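Local coordinates for protein putatuve endo-xylanase (Clostridium stercorarium, PDB 1O8P) that probably binds xylan and cellulose chains as a non-catalytic family 6 carbohydrate-binding module of an endo-xylanase, at residues Ser52-Thr63 against Leu133-Asp142. Residues are numbered along the deposited sequence; the frame is centred on the assembly and turned at random.
Sequences SAIGYIENGYST and LVFSGPVNVD. With CA (calcium ion), chain B.
In the beta-sandwich of this family 6 carbohydrate-binding module, segments 52-63 and 133-142 pair through a single antiparallel bridge at one end, where strand 52-55 meets strand 140-147, and a short antiparallel ladder at the other, between strands 62-69 and 128-135; a calcium ion closes the bridge end. There Ser-52 O and Asp-142 OD1, 3.0 Å apart, both bind the metal, which probably offsets the repulsion expected between two oxygens so close. Asp-142 grips the ion twice, through OD1 and its own backbone O; water 1, Gln-30 and Glu-32 also bind it. With CG anti to the backbone N (chi1 -178°), the carboxylate of Asp-142 turns OD1 to the metal, while OD2 forms a salt bridge with Arg-80. Beside the site Ile-54 and Val-141 exchange backbone hydrogen bonds in both directions, and their side chains run alongside each other in the same direction, with CG1 of Ile-54 3.8 Å from CB of Val-141.

Between the two paired regions the chains stay close, and water 2 links them, accepting from Ile-57 N and donating to Val-139 O. Farther on, the type II turn from Glu-58 to Tyr-61 presents Gly-60 N to Phe-135 O at 2.9 Å. Phe-135 N answers with an almost straight bond to Tyr-61 O (174° at the hydrogen), and Thr-63 and Leu-133 pair through two more backbone bonds.

The Phe-135 ring packs between Ile-54, Ile-57 and Thr-63. It meets the CD1 tip of Ile-54 obliquely, and Thr-63 OG1, hydrogen-bonded to Tyr-65 OH, lies near the edge of the ring, 3.6 Å from CE2 of Phe-135. Ile-57 packs against Phe-135 with both branches: CG2 touches CB at 3.5 Å, while CD1 forms a CH-pi contact over the ring, 3.9 Å from its centroid and 13° off the normal.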
# COMPACT_ATOMS: atom_id res chain seq x y z
N SER A 52 4.61 -2.52 12.84
CA SER A 52 5.72 -2.51 11.89
C SER A 52 5.35 -1.76 10.62
O SER A 52 4.18 -1.58 10.33
CB SER A 52 6.14 -3.93 11.49
OG SER A 52 6.50 -4.72 12.60
N ALA A 53 6.36 -1.33 9.86
CA ALA A 53 6.11 -0.65 8.62
C ALA A 53 7.18 -1.08 7.64
O ALA A 53 8.27 -1.46 8.03
CB ALA A 53 6.11 0.86 8.82
N ILE A 54 6.86 -1.10 6.37
CA ILE A 54 7.93 -1.26 5.39
C ILE A 54 8.65 0.09 5.19
O ILE A 54 8.03 1.16 5.32
CB ILE A 54 7.38 -1.90 4.10
CG1 ILE A 54 6.25 -1.03 3.48
CG2 ILE A 54 6.90 -3.36 4.43
CD1 ILE A 54 5.68 -1.51 2.16
N GLY A 55 9.94 0.02 4.87
CA GLY A 55 10.81 1.17 4.62
C GLY A 55 12.04 0.75 3.80
O GLY A 55 12.05 -0.38 3.27
N TYR A 56 13.08 1.62 3.73
CA TYR A 56 14.25 1.52 2.85
C TYR A 56 13.77 1.32 1.42
O TYR A 56 14.34 0.55 0.65
CB TYR A 56 15.28 0.44 3.26
CG TYR A 56 16.20 0.74 4.45
CD1 TYR A 56 16.07 1.90 5.23
CD2 TYR A 56 17.19 -0.18 4.81
CE1 TYR A 56 16.91 2.14 6.34
CE2 TYR A 56 18.02 0.03 5.90
CZ TYR A 56 17.90 1.20 6.68
OH TYR A 56 18.73 1.39 7.78
N ILE A 57 12.68 2.02 1.09
CA ILE A 57 12.05 1.98 -0.24
C ILE A 57 12.68 3.01 -1.18
O ILE A 57 13.08 4.09 -0.76
CB ILE A 57 10.50 2.15 -0.11
CG1 ILE A 57 9.84 0.82 0.30
CG2 ILE A 57 9.86 2.77 -1.36
CD1 ILE A 57 8.45 0.99 0.87
N GLU A 58 12.79 2.64 -2.45
CA GLU A 58 13.32 3.52 -3.48
C GLU A 58 12.38 3.57 -4.68
O GLU A 58 11.51 2.72 -4.82
CB GLU A 58 14.69 3.01 -3.94
CG GLU A 58 15.78 3.04 -2.88
CD GLU A 58 16.15 4.43 -2.35
OE1 GLU A 58 15.82 5.49 -2.96
OE2 GLU A 58 16.81 4.48 -1.28
N ASN A 59 12.57 4.56 -5.55
CA ASN A 59 11.95 4.57 -6.89
C ASN A 59 12.05 3.21 -7.60
O ASN A 59 13.15 2.64 -7.72
CB ASN A 59 12.58 5.68 -7.77
CG ASN A 59 11.89 5.81 -9.08
OD1 ASN A 59 10.69 5.65 -9.14
ND2 ASN A 59 12.62 6.07 -10.16
N GLY A 60 10.92 2.71 -8.08
CA GLY A 60 10.82 1.46 -8.78
C GLY A 60 10.52 0.25 -7.90
O GLY A 60 10.21 -0.83 -8.42
N TYR A 61 10.63 0.42 -6.58
CA TYR A 61 10.24 -0.68 -5.64
C TYR A 61 8.74 -0.96 -5.66
O TYR A 61 7.95 -0.12 -6.09
CB TYR A 61 10.61 -0.36 -4.20
CG TYR A 61 12.06 -0.51 -3.85
CD1 TYR A 61 13.07 -0.33 -4.80
CD2 TYR A 61 12.43 -0.81 -2.52
CE1 TYR A 61 14.43 -0.46 -4.46
CE2 TYR A 61 13.77 -0.97 -2.15
CZ TYR A 61 14.76 -0.79 -3.12
OH TYR A 61 16.05 -0.89 -2.72
N SER A 62 8.35 -2.14 -5.19
CA SER A 62 6.98 -2.56 -5.28
C SER A 62 6.73 -3.70 -4.29
O SER A 62 7.66 -4.44 -3.92
CB SER A 62 6.62 -3.00 -6.72
OG SER A 62 7.21 -4.26 -7.04
N THR A 63 5.48 -3.79 -3.81
CA THR A 63 5.05 -4.88 -2.96
C THR A 63 3.76 -5.40 -3.51
O THR A 63 2.94 -4.64 -4.03
CB THR A 63 4.93 -4.48 -1.46
OG1 THR A 63 4.52 -3.13 -1.37
CG2 THR A 63 6.27 -4.46 -0.78
N LEU A 133 1.57 -2.31 -4.90
CA LEU A 133 1.97 -0.92 -4.61
C LEU A 133 3.34 -0.64 -5.27
O LEU A 133 4.29 -1.38 -5.04
CB LEU A 133 2.07 -0.70 -3.08
CG LEU A 133 0.82 -1.10 -2.28
CD1 LEU A 133 1.09 -0.84 -0.77
CD2 LEU A 133 -0.43 -0.29 -2.78
N VAL A 134 3.41 0.38 -6.12
CA VAL A 134 4.62 0.73 -6.82
C VAL A 134 5.01 2.11 -6.32
O VAL A 134 4.21 3.03 -6.33
CB VAL A 134 4.44 0.68 -8.38
CG1 VAL A 134 5.78 0.98 -9.09
CG2 VAL A 134 3.84 -0.68 -8.83
N PHE A 135 6.26 2.21 -5.86
CA PHE A 135 6.78 3.39 -5.18
C PHE A 135 7.73 4.23 -6.07
O PHE A 135 8.54 3.66 -6.80
CB PHE A 135 7.53 2.93 -3.95
CG PHE A 135 6.68 2.15 -2.98
CD1 PHE A 135 5.77 2.80 -2.16
CD2 PHE A 135 6.79 0.79 -2.90
CE1 PHE A 135 4.98 2.10 -1.26
CE2 PHE A 135 6.01 0.05 -2.02
CZ PHE A 135 5.11 0.71 -1.20
N SER A 136 7.62 5.56 -5.99
CA SER A 136 8.42 6.47 -6.83
C SER A 136 9.53 7.16 -6.03
O SER A 136 10.32 7.98 -6.53
CB SER A 136 7.53 7.48 -7.58
OG SER A 136 7.02 8.45 -6.69
N GLY A 137 9.65 6.77 -4.79
CA GLY A 137 10.60 7.40 -3.92
C GLY A 137 10.44 6.86 -2.51
O GLY A 137 9.55 6.05 -2.24
N PRO A 138 11.36 7.26 -1.63
CA PRO A 138 11.35 6.84 -0.21
C PRO A 138 10.02 7.18 0.52
O PRO A 138 9.52 8.32 0.46
CB PRO A 138 12.54 7.62 0.39
CG PRO A 138 13.41 8.05 -0.82
CD PRO A 138 12.51 8.10 -1.99
N VAL A 139 9.45 6.18 1.19
CA VAL A 139 8.24 6.33 1.98
C VAL A 139 8.18 5.11 2.94
O VAL A 139 8.66 4.04 2.62
CB VAL A 139 6.94 6.42 1.08
CG1 VAL A 139 6.72 5.10 0.26
CG2 VAL A 139 5.64 6.83 1.91
N ASN A 140 7.65 5.31 4.14
CA ASN A 140 7.32 4.18 5.01
C ASN A 140 5.82 3.93 5.01
O ASN A 140 5.04 4.87 5.03
CB ASN A 140 7.79 4.42 6.44
CG ASN A 140 9.32 4.36 6.58
OD1 ASN A 140 9.82 4.49 7.67
ND2 ASN A 140 10.05 4.15 5.49
N VAL A 141 5.42 2.66 4.98
CA VAL A 141 4.03 2.29 4.90
C VAL A 141 3.72 1.31 6.03
O VAL A 141 4.31 0.24 6.11
CB VAL A 141 3.64 1.67 3.56
CG1 VAL A 141 2.08 1.62 3.42
CG2 VAL A 141 4.29 2.44 2.35
N ASP A 142 2.82 1.73 6.92
CA ASP A 142 2.39 0.91 8.05
C ASP A 142 1.32 -0.05 7.51
O ASP A 142 1.49 -1.25 7.57
CB ASP A 142 1.83 1.83 9.15
CG ASP A 142 1.42 1.10 10.38
OD1 ASP A 142 1.48 -0.17 10.44
OD2 ASP A 142 0.98 1.73 11.35
CA CA B . 2.05 -2.38 9.75
O HOH W 1 2.02 -3.43 11.97
O HOH W 2 11.50 4.35 2.70